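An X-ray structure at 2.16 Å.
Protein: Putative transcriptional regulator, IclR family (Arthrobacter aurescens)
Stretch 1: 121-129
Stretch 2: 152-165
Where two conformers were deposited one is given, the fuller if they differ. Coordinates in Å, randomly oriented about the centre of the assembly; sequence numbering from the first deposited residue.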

# COMPACT_ATOMS: atom_id res chain seq x y z
N GLU A 121 12.38 4.70 6.48
CA GLU A 121 10.99 4.87 6.05
C GLU A 121 10.12 3.72 6.50
O GLU A 121 10.54 2.57 6.53
CB GLU A 121 10.85 5.01 4.53
CG GLU A 121 11.88 5.87 3.80
CD GLU A 121 11.75 5.72 2.28
OE1 GLU A 121 11.25 4.67 1.79
OE2 GLU A 121 12.15 6.67 1.56
N VAL A 122 8.87 4.04 6.78
CA VAL A 122 7.87 3.09 7.22
C VAL A 122 6.68 3.23 6.26
O VAL A 122 6.57 4.24 5.57
CB VAL A 122 7.52 3.45 8.66
CG1 VAL A 122 6.05 3.33 8.96
CG2 VAL A 122 8.38 2.70 9.63
N GLY A 123 5.80 2.23 6.20
CA GLY A 123 4.59 2.32 5.41
C GLY A 123 3.51 1.33 5.79
O GLY A 123 3.79 0.19 6.19
N VAL A 124 2.26 1.76 5.68
CA VAL A 124 1.15 0.84 5.70
C VAL A 124 0.29 1.11 4.47
O VAL A 124 0.19 2.23 4.03
CB VAL A 124 0.27 0.99 6.98
CG1 VAL A 124 1.05 0.55 8.26
CG2 VAL A 124 -0.28 2.43 7.10
N ALA A 125 -0.35 0.08 3.93
CA ALA A 125 -1.22 0.23 2.77
C ALA A 125 -2.41 -0.74 2.86
O ALA A 125 -2.28 -1.85 3.41
CB ALA A 125 -0.42 -0.01 1.49
N SER A 126 -3.52 -0.35 2.25
CA SER A 126 -4.77 -1.12 2.27
C SER A 126 -5.44 -1.14 0.89
O SER A 126 -5.29 -0.19 0.14
CB SER A 126 -5.75 -0.51 3.28
OG SER A 126 -5.19 -0.58 4.59
N PRO A 127 -6.17 -2.23 0.56
CA PRO A 127 -6.72 -2.36 -0.79
C PRO A 127 -8.06 -1.62 -0.94
O PRO A 127 -8.78 -1.45 0.03
CB PRO A 127 -6.89 -3.89 -0.96
CG PRO A 127 -7.10 -4.40 0.50
CD PRO A 127 -6.30 -3.47 1.37
N VAL A 128 -8.35 -1.18 -2.16
CA VAL A 128 -9.60 -0.52 -2.50
C VAL A 128 -10.21 -1.44 -3.52
O VAL A 128 -9.50 -1.92 -4.40
CB VAL A 128 -9.33 0.87 -3.14
CG1 VAL A 128 -10.61 1.46 -3.76
CG2 VAL A 128 -8.76 1.82 -2.09
N TYR A 129 -11.51 -1.72 -3.39
CA TYR A 129 -12.22 -2.59 -4.33
C TYR A 129 -13.34 -1.88 -5.09
O TYR A 129 -13.95 -0.95 -4.56
CB TYR A 129 -12.84 -3.81 -3.61
CG TYR A 129 -11.83 -4.65 -2.91
CD1 TYR A 129 -11.15 -5.65 -3.58
CD2 TYR A 129 -11.57 -4.45 -1.56
CE1 TYR A 129 -10.20 -6.44 -2.91
CE2 TYR A 129 -10.65 -5.23 -0.89
CZ TYR A 129 -9.97 -6.22 -1.57
OH TYR A 129 -9.04 -6.96 -0.89
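Stretch 2, residues 152-165: TLNSLGEACAAAAA

How does the second stretch lie on the first? Residues 152-165 form one run of helix, part of a longer one, with each turn closed by backbone hydrogen bonds such as Gly 157 N to Leu 153 O at 2.9 Å. The helix runs in nearly the same direction as strand 121-129, at a signed crossing angle of -22°, and the axes approach to 7.2 Å. In register, Val 124 lies by Gly 157, Ser 126 by Ala 161 and Val 128 by Ala 164, their CA atoms 5.4, 5.3 and 5.5 Å apart.

Where do the backbones come near? Gly 157, Ala 161 and Ala 164 are the helix residues in register with the strand. Val 124, pointing toward the helix, is the strand residue most covered by it, 91 Å², and settles among Leu 156, Gly 157 and Cys 160: its CG2 lies 3.7 Å from Gly 157 N, 4.0 Å from Leu 156 CB and 3.8 Å from Cys 160 CB. Gly 157 has no side chain, and an ideal CB there would sit 3.7 Å from Val 124 CG1, an ordinary contact distance.

Where does the helix project toward the strand? Leu 153 starts sideways, but its end comes nearer, so that its CD1 fits between Val 122 CG1, at a tight 3.2 Å, and Val 124 CG1, at 3.8 Å. Further along, Cys 160 points toward the strand and brings SG within 3.7 Å of both Val 124 O and Ala 125 CA.

How is the later part packed? Ser 126 also points toward the helix, with OG 3.3 Å from Ala 161 CA and CB 3.6 Å from Ala 164 CB. No hydrogen bond crosses the contact; Ser 126 OG finds its partner elsewhere in the structure. The methyl of Ala 164 also reaches the strand backbone, its CB 3.4 Å from Pro 127 O, while Val 128 CG2 lies 4.1 Å from that same Ala 164 CB.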

# COMPACT_ATOMS: atom_id res chain seq x y z
N THR A 152 2.57 3.39 16.85
CA THR A 152 2.13 4.45 15.94
C THR A 152 1.79 3.80 14.59
O THR A 152 0.75 4.09 14.00
CB THR A 152 3.23 5.54 15.74
OG1 THR A 152 3.53 6.19 16.97
CG2 THR A 152 2.81 6.61 14.72
N LEU A 153 2.68 2.90 14.15
CA LEU A 153 2.48 2.10 12.93
C LEU A 153 1.16 1.33 12.91
O LEU A 153 0.42 1.42 11.93
CB LEU A 153 3.64 1.11 12.75
CG LEU A 153 3.70 0.29 11.46
CD1 LEU A 153 4.21 1.16 10.33
CD2 LEU A 153 4.59 -0.94 11.69
N ASN A 154 0.87 0.60 13.98
CA ASN A 154 -0.42 -0.09 14.08
C ASN A 154 -1.61 0.86 14.01
O ASN A 154 -2.60 0.56 13.36
CB ASN A 154 -0.49 -1.00 15.31
CG ASN A 154 0.14 -2.36 15.04
OD1 ASN A 154 1.37 -2.52 15.09
ND2 ASN A 154 -0.70 -3.36 14.74
N SER A 155 -1.49 2.01 14.64
CA SER A 155 -2.52 3.03 14.53
C SER A 155 -2.66 3.64 13.13
O SER A 155 -3.78 3.91 12.69
CB SER A 155 -2.25 4.12 15.55
OG SER A 155 -3.39 4.95 15.58
N LEU A 156 -1.55 3.88 12.43
CA LEU A 156 -1.61 4.30 11.01
C LEU A 156 -2.32 3.26 10.13
O LEU A 156 -3.17 3.59 9.30
CB LEU A 156 -0.22 4.63 10.45
CG LEU A 156 0.40 5.88 11.12
CD1 LEU A 156 1.83 6.12 10.67
CD2 LEU A 156 -0.44 7.11 10.82
N GLY A 157 -1.98 1.99 10.36
CA GLY A 157 -2.58 0.87 9.62
C GLY A 157 -4.09 0.84 9.72
O GLY A 157 -4.79 0.64 8.72
N GLU A 158 -4.60 1.02 10.93
CA GLU A 158 -6.04 1.06 11.16
C GLU A 158 -6.64 2.26 10.45
O GLU A 158 -7.70 2.15 9.81
CB GLU A 158 -6.36 1.13 12.66
CG GLU A 158 -7.84 1.29 12.99
CD GLU A 158 -8.12 1.23 14.50
OE1 GLU A 158 -7.24 0.73 15.25
OE2 GLU A 158 -9.21 1.65 14.94
N ALA A 159 -5.97 3.40 10.55
CA ALA A 159 -6.43 4.60 9.86
C ALA A 159 -6.45 4.35 8.35
O ALA A 159 -7.40 4.72 7.65
CB ALA A 159 -5.52 5.78 10.20
N CYS A 160 -5.40 3.69 7.86
CA CYS A 160 -5.26 3.43 6.44
C CYS A 160 -6.39 2.53 5.96
O CYS A 160 -6.99 2.76 4.93
CB CYS A 160 -3.90 2.78 6.17
SG CYS A 160 -3.49 2.63 4.47
N ALA A 161 -6.67 1.49 6.74
CA ALA A 161 -7.68 0.53 6.39
C ALA A 161 -9.06 1.22 6.42
O ALA A 161 -9.91 0.95 5.55
CB ALA A 161 -7.64 -0.63 7.37
N ALA A 162 -9.27 2.11 7.40
CA ALA A 162 -10.55 2.82 7.49
C ALA A 162 -10.74 3.71 6.28
O ALA A 162 -11.81 3.71 5.70
CB ALA A 162 -10.68 3.63 8.81
N ALA A 163 -9.69 4.43 5.86
CA ALA A 163 -9.74 5.28 4.67
C ALA A 163 -9.97 4.47 3.40
O ALA A 163 -10.82 4.84 2.57
CB ALA A 163 -8.46 6.13 4.55
N ALA A 164 -9.26 3.35 3.25
CA ALA A 164 -9.50 2.50 2.06
C ALA A 164 -10.94 1.96 1.99
O ALA A 164 -11.51 1.86 0.90
CB ALA A 164 -8.49 1.36 1.95
N ALA A 165 -11.52 1.64 3.16
CA ALA A 165 -12.89 1.16 3.23
C ALA A 165 -13.86 2.26 2.81
O ALA A 165 -14.91 1.99 2.26
CB ALA A 165 -13.24 0.66 4.65